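Local coordinates for glutathione S-transferase (Vibrio parahaemolyticus, PDB 7MIQ), which probably conjugates glutathione to electrophilic substrates, as a transferase of the Gtt2 class that pairs a thioredoxin-like domain with a helical one, at residues Y4-T9 / G50-L55; A92-W97 / S161-T166; E140-L145 / E184-I189. One frame throughout, in Å; residues are numbered along the deposited sequence.

Contact 1: Y4-T9 / G50-L55; sequences YETAMT and GKVPLL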
loop_
_atom_site.group_PDB
_atom_site.type_symbol
_atom_site.label_atom_id
_atom_site.label_comp_id
_atom_site.label_asym_id
_atom_site.label_seq_id
_atom_site.Cartn_x
_atom_site.Cartn_y
_atom_site.Cartn_z
ATOM N N TYR A 4 19.672 7.839 -0.405
ATOM C CA TYR A 4 19.975 7.897 -1.831
ATOM C C TYR A 4 18.739 8.350 -2.599
ATOM O O TYR A 4 17.657 7.776 -2.442
ATOM C CB TYR A 4 20.438 6.532 -2.342
ATOM C CG TYR A 4 21.729 6.045 -1.720
ATOM C CD1 TYR A 4 21.725 5.345 -0.520
ATOM C CD2 TYR A 4 22.953 6.284 -2.336
ATOM C CE1 TYR A 4 22.907 4.900 0.051
ATOM C CE2 TYR A 4 24.138 5.842 -1.774
ATOM C CZ TYR A 4 24.107 5.151 -0.582
ATOM O OH TYR A 4 25.285 4.709 -0.019
ATOM N N GLU A 5 18.907 9.365 -3.441
ATOM C CA GLU A 5 17.766 9.997 -4.086
ATOM C C GLU A 5 18.220 10.622 -5.393
ATOM O O GLU A 5 19.413 10.858 -5.605
ATOM C CB GLU A 5 17.140 11.061 -3.177
ATOM C CG GLU A 5 18.116 12.182 -2.820
ATOM C CD GLU A 5 17.511 13.242 -1.921
ATOM O OE1 GLU A 5 16.347 13.083 -1.498
ATOM O OE2 GLU A 5 18.207 14.242 -1.643
ATOM N N THR A 6 17.253 10.881 -6.271
ATOM C CA THR A 6 17.473 11.743 -7.422
ATOM C C THR A 6 16.926 13.137 -7.120
ATOM O O THR A 6 16.198 13.350 -6.147
ATOM C CB THR A 6 16.845 11.157 -8.695
ATOM O OG1 THR A 6 15.444 10.944 -8.502
ATOM C CG2 THR A 6 17.506 9.833 -9.055
ATOM N N ALA A 7 17.289 14.092 -7.980
ATOM C CA ALA A 7 17.204 15.502 -7.606
ATOM C C ALA A 7 15.765 15.969 -7.424
ATOM O O ALA A 7 15.472 16.731 -6.494
ATOM C CB ALA A 7 17.912 16.362 -8.654
ATOM N N MET A 8 14.854 15.543 -8.302
ATOM C CA MET A 8 13.506 16.118 -8.316
ATOM C C MET A 8 12.546 15.037 -8.819
ATOM O O MET A 8 12.202 14.980 -10.003
ATOM C CB MET A 8 13.448 17.374 -9.182
ATOM C CG MET A 8 12.093 18.071 -9.237
ATOM S SD MET A 8 11.531 18.697 -7.642
ATOM C CE MET A 8 12.685 20.031 -7.356
ATOM N N THR A 9 12.130 14.158 -7.908
ATOM C CA THR A 9 11.194 13.111 -8.265
ATOM C C THR A 9 10.212 12.928 -7.115
ATOM O O THR A 9 10.587 13.084 -5.942
ATOM C CB THR A 9 11.904 11.786 -8.594
ATOM O OG1 THR A 9 10.982 10.885 -9.218
ATOM C CG2 THR A 9 12.463 11.139 -7.352
ATOM N N GLY A 50 14.123 -1.992 -6.563
ATOM C CA GLY A 50 14.944 -1.496 -7.649
ATOM C C GLY A 50 14.820 -0.018 -7.926
ATOM O O GLY A 50 15.128 0.420 -9.039
ATOM N N LYS A 51 14.388 0.774 -6.945
ATOM C CA LYS A 51 14.104 2.180 -7.176
ATOM C C LYS A 51 14.636 3.030 -6.030
ATOM O O LYS A 51 14.949 2.531 -4.946
ATOM C CB LYS A 51 12.597 2.426 -7.355
ATOM C CG LYS A 51 12.020 1.851 -8.640
ATOM C CD LYS A 51 10.526 2.105 -8.743
ATOM C CE LYS A 51 9.949 1.501 -10.014
ATOM N NZ LYS A 51 10.181 0.032 -10.091
ATOM N N VAL A 52 14.747 4.328 -6.299
ATOM C CA VAL A 52 14.990 5.340 -5.273
ATOM C C VAL A 52 13.626 5.827 -4.799
ATOM O O VAL A 52 12.652 5.761 -5.565
ATOM C CB VAL A 52 15.849 6.500 -5.807
ATOM C CG1 VAL A 52 17.227 6.009 -6.206
ATOM C CG2 VAL A 52 15.157 7.185 -6.979
ATOM N N PRO A 53 13.497 6.337 -3.564
ATOM C CA PRO A 53 14.556 6.545 -2.567
ATOM C C PRO A 53 15.025 5.263 -1.885
ATOM O O PRO A 53 14.301 4.266 -1.846
ATOM C CB PRO A 53 13.893 7.472 -1.547
ATOM C CG PRO A 53 12.450 7.114 -1.625
ATOM C CD PRO A 53 12.189 6.813 -3.079
ATOM N N LEU A 54 16.241 5.308 -1.348
ATOM C CA LEU A 54 16.834 4.172 -0.651
ATOM C C LEU A 54 17.529 4.693 0.594
ATOM O O LEU A 54 18.397 5.566 0.499
ATOM C CB LEU A 54 17.824 3.422 -1.550
ATOM C CG LEU A 54 18.459 2.151 -0.974
ATOM C CD1 LEU A 54 17.391 1.111 -0.653
ATOM C CD2 LEU A 54 19.495 1.582 -1.942
ATOM N N LEU A 55 17.145 4.169 1.754
ATOM C CA LEU A 55 17.750 4.551 3.025
ATOM C C LEU A 55 18.775 3.503 3.431
ATOM O O LEU A 55 18.484 2.303 3.406
ATOM C CB LEU A 55 16.690 4.691 4.118
ATOM C CG LEU A 55 17.236 5.110 5.483
ATOM C CD1 LEU A 55 17.714 6.558 5.436
ATOM C CD2 LEU A 55 16.186 4.914 6.559
#
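The Tyr4 ring meets Leu54 at its edge: the carbonyl O of Leu54 lies in the plane of the ring, 3.5 Å from Tyr4 CD1. The ring reaches this position because CG stands anti to the carbonyl carbon of Tyr4 (chi1 -63°), beside the backbone N that already holds the same Leu54 oxygen. That oxygen accepts from Tyr4 N at 2.8 Å, with an N-H...O angle of 167°. The return bond, Leu54 N to Tyr4 O, measures 3.0 Å and is more bent. Both donors lie in the planes of the carbonyls they address, and the two bonds define an antiparallel hydrogen-bonded pair with both side chains on one face of the sheet, Tyr4 CB 4.1 Å from Leu54 CB. The phenol OH is bonded to Glu56, further along the second strand.

The carbonyl O of Tyr4 also receives a CA-H...O contact from Pro53 CA at 3.3 Å. Beyond the paired residues, Val52 CG2 lies 4.1 Å from both CG2 and OG1 of Thr6, in van der Waals contact, the two side chains crossing at about a right angle. The end of the Glu5 side chain leads away from segment 50-55, to a salt bridge with Arg28.

The peptide bond between Val52 and Pro53 is cis and immediately precedes strand 54-56. A cis-proline there, facing the start of helix 10-22 through Pro53 on Ser11, is the hallmark of the thioredoxin fold; in GST relatives the loop before the cis-proline borders the glutathione site, and it probably does so here.

Contact 2: A92-W97 / S161-T166; sequences AQVEMW and SVVDIT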
loop_
_atom_site.group_PDB
_atom_site.type_symbol
_atom_site.label_atom_id
_atom_site.label_comp_id
_atom_site.label_asym_id
_atom_site.label_seq_id
_atom_site.Cartn_x
_atom_site.Cartn_y
_atom_site.Cartn_z
ATOM N N ALA A 92 -5.275 3.222 12.548
ATOM C CA ALA A 92 -6.032 2.432 11.583
ATOM C C ALA A 92 -6.619 3.312 10.487
ATOM O O ALA A 92 -6.645 2.917 9.315
ATOM C CB ALA A 92 -7.134 1.651 12.295
ATOM N N GLN A 93 -7.098 4.507 10.846
ATOM C CA GLN A 93 -7.646 5.412 9.840
ATOM C C GLN A 93 -6.552 5.936 8.917
ATOM O O GLN A 93 -6.782 6.129 7.717
ATOM C CB GLN A 93 -8.384 6.565 10.524
ATOM C CG GLN A 93 -9.664 6.130 11.223
ATOM C CD GLN A 93 -10.254 7.220 12.101
ATOM O OE1 GLN A 93 -9.530 8.047 12.658
ATOM N NE2 GLN A 93 -11.576 7.223 12.230
ATOM N N VAL A 94 -5.353 6.168 9.456
ATOM C CA VAL A 94 -4.221 6.540 8.610
ATOM C C VAL A 94 -3.932 5.436 7.602
ATOM O O VAL A 94 -3.800 5.687 6.398
ATOM C CB VAL A 94 -2.985 6.863 9.469
ATOM C CG1 VAL A 94 -1.714 6.824 8.620
ATOM C CG2 VAL A 94 -3.138 8.230 10.121
ATOM N N GLU A 95 -3.846 4.189 8.082
ATOM C CA GLU A 95 -3.608 3.059 7.187
ATOM C C GLU A 95 -4.697 2.960 6.129
ATOM O O GLU A 95 -4.404 2.783 4.939
ATOM C CB GLU A 95 -3.527 1.758 7.991
ATOM C CG GLU A 95 -3.055 0.552 7.181
ATOM C CD GLU A 95 -1.568 0.592 6.895
ATOM O OE1 GLU A 95 -0.790 0.837 7.842
ATOM O OE2 GLU A 95 -1.179 0.390 5.728
ATOM N N MET A 96 -5.961 3.089 6.546
ATOM C CA MET A 96 -7.074 3.006 5.602
ATOM C C MET A 96 -6.987 4.096 4.541
ATOM O O MET A 96 -7.006 3.811 3.337
ATOM C CB MET A 96 -8.403 3.099 6.354
ATOM C CG MET A 96 -9.597 3.353 5.451
ATOM S SD MET A 96 -11.160 3.446 6.352
ATOM C CE MET A 96 -10.870 4.833 7.447
ATOM N N TRP A 97 -6.903 5.359 4.967
ATOM C CA TRP A 97 -6.925 6.452 3.999
ATOM C C TRP A 97 -5.632 6.533 3.195
ATOM O O TRP A 97 -5.654 6.978 2.041
ATOM C CB TRP A 97 -7.205 7.778 4.703
ATOM C CG TRP A 97 -8.671 7.986 4.936
ATOM C CD1 TRP A 97 -9.351 7.818 6.106
ATOM C CD2 TRP A 97 -9.643 8.370 3.956
ATOM N NE1 TRP A 97 -10.689 8.085 5.917
ATOM C CE2 TRP A 97 -10.892 8.427 4.606
ATOM C CE3 TRP A 97 -9.575 8.675 2.593
ATOM C CZ2 TRP A 97 -12.064 8.781 3.938
ATOM C CZ3 TRP A 97 -10.742 9.027 1.930
ATOM C CH2 TRP A 97 -11.968 9.076 2.604
ATOM N N SER A 161 -1.280 14.296 8.894
ATOM C CA SER A 161 -0.628 12.996 8.970
ATOM C C SER A 161 0.111 12.731 7.665
ATOM O O SER A 161 0.064 13.527 6.723
ATOM C CB SER A 161 -1.641 11.880 9.246
ATOM O OG SER A 161 -2.379 11.574 8.074
ATOM N N VAL A 162 0.785 11.578 7.610
ATOM C CA VAL A 162 1.521 11.186 6.412
ATOM C C VAL A 162 0.598 11.094 5.200
ATOM O O VAL A 162 1.040 11.276 4.059
ATOM C CB VAL A 162 2.260 9.855 6.666
ATOM C CG1 VAL A 162 1.264 8.723 6.873
ATOM C CG2 VAL A 162 3.223 9.540 5.521
ATOM N N VAL A 163 -0.693 10.818 5.417
ATOM C CA VAL A 163 -1.622 10.733 4.293
ATOM C C VAL A 163 -1.736 12.073 3.582
ATOM O O VAL A 163 -1.937 12.128 2.362
ATOM C CB VAL A 163 -3.000 10.229 4.767
ATOM C CG1 VAL A 163 -3.942 10.051 3.578
ATOM C CG2 VAL A 163 -2.855 8.917 5.530
ATOM N N ASP A 164 -1.599 13.173 4.321
ATOM C CA ASP A 164 -1.690 14.489 3.701
ATOM C C ASP A 164 -0.455 14.806 2.869
ATOM O O ASP A 164 -0.547 15.553 1.887
ATOM C CB ASP A 164 -1.916 15.544 4.782
ATOM C CG ASP A 164 -3.201 15.303 5.556
ATOM O OD1 ASP A 164 -4.287 15.576 5.004
ATOM O OD2 ASP A 164 -3.127 14.808 6.699
ATOM N N ILE A 165 0.705 14.254 3.233
ATOM C CA ILE A 165 1.873 14.367 2.361
ATOM C C ILE A 165 1.606 13.649 1.046
ATOM O O ILE A 165 1.835 14.187 -0.044
ATOM C CB ILE A 165 3.126 13.806 3.057
ATOM C CG1 ILE A 165 3.383 14.534 4.378
ATOM C CG2 ILE A 165 4.341 13.908 2.137
ATOM C CD1 ILE A 165 4.552 13.973 5.159
ATOM N N THR A 166 1.097 12.419 1.139
ATOM C CA THR A 166 0.801 11.630 -0.051
ATOM C C THR A 166 -0.312 12.263 -0.878
ATOM O O THR A 166 -0.244 12.275 -2.113
ATOM C CB THR A 166 0.434 10.206 0.369
ATOM O OG1 THR A 166 1.560 9.610 1.026
ATOM C CG2 THR A 166 0.040 9.362 -0.835
#
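Val94 and Val163 meet between helices that run almost parallel, the segment axes approaching to 9.9 Å at 16°, and no hydrogen bond joins the two segments. Val163 CG2 sits 3.5 Å from the carbonyl O of Val94, nearer than any side-chain pair across the contact. The next turn repeats the pattern, with Val163 CG1 3.8 Å from Trp97 O. The two branches of Val163 therefore address successive turns of helix 88-114, CG1 being anti to its own backbone N (chi1 -176°) and CG2 anti to the carbonyl carbon. The Val94 and Val163 side chains slide past each other in opposite directions.

Val94 CG1 lies 3.9 Å from both Val162 CG1 and Val163 CG2, while CG2 rests against CB and OG of Ser161. The Val94 and Val162 side chains cross at about a right angle. Of the Trp97 side chain, CB is the part that reaches Val163; the indole leads away toward the second subunit, where it packs on Val48 of that chain. The contact thus rests largely on small branched side chains.

Two side-chain bonds inside the segment cap the start of helix 162-177. Ser161 OG accepts from Val163 N at 3.2 Å, and Asp164 OD2 receives Ser161 N at 2.9 Å through its anti lone pair. OD1 of Asp164 is held by the indole N-H of Trp192 and by Ile155 N, which probably fixes the carboxylate's rotation. Glu95, on the far side of its helix, forms a salt bridge with Arg71 of the second subunit.

Ser161 and Asp164 together form a capping box, here the N-terminal cap of a buried helix in the all-helical C-terminal domain of the GST fold.

Contact 3: E140-L145 / E184-I189; sequences EFLPTL and EKYPNI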
loop_
_atom_site.group_PDB
_atom_site.type_symbol
_atom_site.label_atom_id
_atom_site.label_comp_id
_atom_site.label_asym_id
_atom_site.label_seq_id
_atom_site.Cartn_x
_atom_site.Cartn_y
_atom_site.Cartn_z
ATOM N N GLU A 140 -12.532 10.046 -11.138
ATOM C CA GLU A 140 -13.608 9.449 -10.353
ATOM C C GLU A 140 -13.311 9.483 -8.858
ATOM O O GLU A 140 -14.242 9.508 -8.045
ATOM C CB GLU A 140 -13.857 8.013 -10.812
ATOM C CG GLU A 140 -14.468 7.912 -12.202
ATOM C CD GLU A 140 -14.518 6.487 -12.715
ATOM O OE1 GLU A 140 -13.966 5.591 -12.041
ATOM O OE2 GLU A 140 -15.106 6.262 -13.794
ATOM N N PHE A 141 -12.034 9.486 -8.473
ATOM C CA PHE A 141 -11.707 9.518 -7.052
ATOM C C PHE A 141 -11.796 10.925 -6.469
ATOM O O PHE A 141 -12.053 11.073 -5.270
ATOM C CB PHE A 141 -10.312 8.934 -6.816
ATOM C CG PHE A 141 -9.840 9.051 -5.391
ATOM C CD1 PHE A 141 -10.546 8.447 -4.362
ATOM C CD2 PHE A 141 -8.691 9.760 -5.082
ATOM C CE1 PHE A 141 -10.118 8.553 -3.048
ATOM C CE2 PHE A 141 -8.255 9.867 -3.770
ATOM C CZ PHE A 141 -8.971 9.265 -2.752
ATOM N N LEU A 142 -11.601 11.958 -7.287
ATOM C CA LEU A 142 -11.583 13.323 -6.763
ATOM C C LEU A 142 -12.852 13.724 -6.015
ATOM O O LEU A 142 -12.726 14.382 -4.967
ATOM C CB LEU A 142 -11.299 14.314 -7.898
ATOM C CG LEU A 142 -9.904 14.289 -8.517
ATOM C CD1 LEU A 142 -9.864 15.199 -9.735
ATOM C CD2 LEU A 142 -8.851 14.699 -7.498
ATOM N N PRO A 143 -14.072 13.407 -6.477
ATOM C CA PRO A 143 -15.249 13.731 -5.650
ATOM C C PRO A 143 -15.217 13.069 -4.286
ATOM O O PRO A 143 -15.615 13.688 -3.290
ATOM C CB PRO A 143 -16.425 13.222 -6.498
ATOM C CG PRO A 143 -15.921 13.224 -7.887
ATOM C CD PRO A 143 -14.465 12.886 -7.800
ATOM N N THR A 144 -14.752 11.818 -4.213
ATOM C CA THR A 144 -14.649 11.137 -2.926
ATOM C C THR A 144 -13.701 11.873 -1.989
ATOM O O THR A 144 -13.982 12.016 -0.792
ATOM C CB THR A 144 -14.182 9.694 -3.133
ATOM O OG1 THR A 144 -15.093 9.017 -4.005
ATOM C CG2 THR A 144 -14.111 8.957 -1.806
ATOM N N LEU A 145 -12.571 12.349 -2.515
ATOM C CA LEU A 145 -11.633 13.101 -1.689
ATOM C C LEU A 145 -12.214 14.448 -1.276
ATOM O O LEU A 145 -12.038 14.883 -0.133
ATOM C CB LEU A 145 -10.316 13.296 -2.439
ATOM C CG LEU A 145 -9.197 13.990 -1.664
ATOM C CD1 LEU A 145 -8.891 13.239 -0.376
ATOM C CD2 LEU A 145 -7.946 14.108 -2.538
ATOM N N GLU A 184 -10.666 24.352 -9.273
ATOM C CA GLU A 184 -11.898 24.980 -9.741
ATOM C C GLU A 184 -13.115 24.149 -9.362
ATOM O O GLU A 184 -14.148 24.692 -8.954
ATOM C CB GLU A 184 -11.852 25.178 -11.258
ATOM C CG GLU A 184 -10.775 26.126 -11.744
ATOM C CD GLU A 184 -10.993 27.548 -11.278
ATOM O OE1 GLU A 184 -11.995 28.163 -11.698
ATOM O OE2 GLU A 184 -10.168 28.045 -10.484
ATOM N N LYS A 185 -13.008 22.827 -9.486
ATOM C CA LYS A 185 -14.162 21.917 -9.319
ATOM C C LYS A 185 -14.319 21.398 -7.891
ATOM O O LYS A 185 -15.439 21.014 -7.559
ATOM C CB LYS A 185 -13.993 20.729 -10.261
ATOM C CG LYS A 185 -13.469 21.053 -11.653
ATOM C CD LYS A 185 -12.932 19.834 -12.370
ATOM C CE LYS A 185 -13.243 19.828 -13.851
ATOM N NZ LYS A 185 -14.590 19.273 -14.124
ATOM N N TYR A 186 -13.279 21.404 -7.063
ATOM C CA TYR A 186 -13.336 20.754 -5.756
ATOM C C TYR A 186 -12.824 21.714 -4.690
ATOM O O TYR A 186 -11.635 21.702 -4.336
ATOM C CB TYR A 186 -12.564 19.436 -5.789
ATOM C CG TYR A 186 -13.137 18.484 -6.817
ATOM C CD1 TYR A 186 -14.372 17.874 -6.610
ATOM C CD2 TYR A 186 -12.465 18.216 -8.005
ATOM C CE1 TYR A 186 -14.912 17.013 -7.547
ATOM C CE2 TYR A 186 -12.999 17.352 -8.950
ATOM C CZ TYR A 186 -14.222 16.756 -8.713
ATOM O OH TYR A 186 -14.761 15.897 -9.647
ATOM N N PRO A 187 -13.708 22.558 -4.146
ATOM C CA PRO A 187 -13.253 23.607 -3.220
ATOM C C PRO A 187 -12.683 23.071 -1.924
ATOM O O PRO A 187 -11.839 23.738 -1.313
ATOM C CB PRO A 187 -14.527 24.431 -2.964
ATOM C CG PRO A 187 -15.478 24.051 -4.055
ATOM C CD PRO A 187 -15.152 22.640 -4.422
ATOM N N ASN A 188 -13.127 21.896 -1.477
ATOM C CA ASN A 188 -12.614 21.344 -0.229
ATOM C C ASN A 188 -11.205 20.794 -0.409
ATOM O O ASN A 188 -10.359 20.942 0.479
ATOM C CB ASN A 188 -13.571 20.273 0.289
ATOM C CG ASN A 188 -14.956 20.834 0.580
ATOM O OD1 ASN A 188 -15.933 20.502 -0.093
ATOM N ND2 ASN A 188 -15.038 21.704 1.575
ATOM N N ILE A 189 -10.928 20.163 -1.552
ATOM C CA ILE A 189 -9.541 19.843 -1.884
ATOM C C ILE A 189 -8.716 21.120 -1.958
ATOM O O ILE A 189 -7.588 21.181 -1.457
ATOM C CB ILE A 189 -9.465 19.050 -3.200
ATOM C CG1 ILE A 189 -10.286 17.763 -3.106
ATOM C CG2 ILE A 189 -8.007 18.748 -3.560
ATOM C CD1 ILE A 189 -10.284 16.937 -4.390
#
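Leu142 and Pro143 form a bump against which the Tyr186 ring is laid. Leu142 CB lies over one face, 4.1 Å from the ring centroid and 28° off the normal, a CH-pi contact; its closest ring atom is Tyr186 CE2. CD1 of Leu142 adds to the cover of CE2, and the two side chains cross at about a right angle. The opposite face of the ring carries CB of the preceding Lys185, offset toward the rim, which leaves the tyrosine sandwiched between the neighbouring helix and its own chain. At the tip the phenol O sits against Pro143 CG (3.4 Å) and CD, while Pro143 CA approaches the ring obliquely.

Ile189 supplies the second bump. With CG1 anti to the carbonyl carbon (chi1 -58°) and an extended chi2, its CD1 projects into the hollow bounded by Leu142 and Leu145. There it comes within 3.6 Å of the carbonyl O of Leu142 and 4.1 Å of both Leu142 CD2 and Leu145 CD2. Its CG1 also nears Leu145 CG. Each leucine crosses the isoleucine at about a right angle. Phe170 and Ile171 of helix 162-177 also touch these side chains.

Helix 127-151 is kinked at Pro143, whose nitrogen has no bond to the preceding turn. Tyr186 interrupts the second segment, as the first non-helical residue after 182-185 and the N-cap of 187-196. Asp146 accepts from Ile189 N, tying the start of helix 187-196 to helix 127-151.

No hydrogen bond joins the two segments themselves, which implies that they are held by shape and apolar burial, with the aspartate just beyond Leu145 adding a polar tether.

The three contacts differ in chemistry with their place in the fold. Contact 1 belongs to the thioredoxin-like domain and alone pairs its segments by backbone hydrogen bonds; it is mostly buried, though Tyr4 is partly exposed. Contacts 2 and 3 lie among helices and rely on side-chain packing. Contact 2 is buried throughout its touching residues, near the subunit interface, whereas contact 3, whose centre lies about 18 Å from the chain's centre, includes the exposed Pro143 and partly exposed Tyr186. Helix 162-177 furnishes a segment of contact 2 and touches contact 3, their centres being about 17 Å apart. Contact 1 lies on the opposite side of the chain's centre from both.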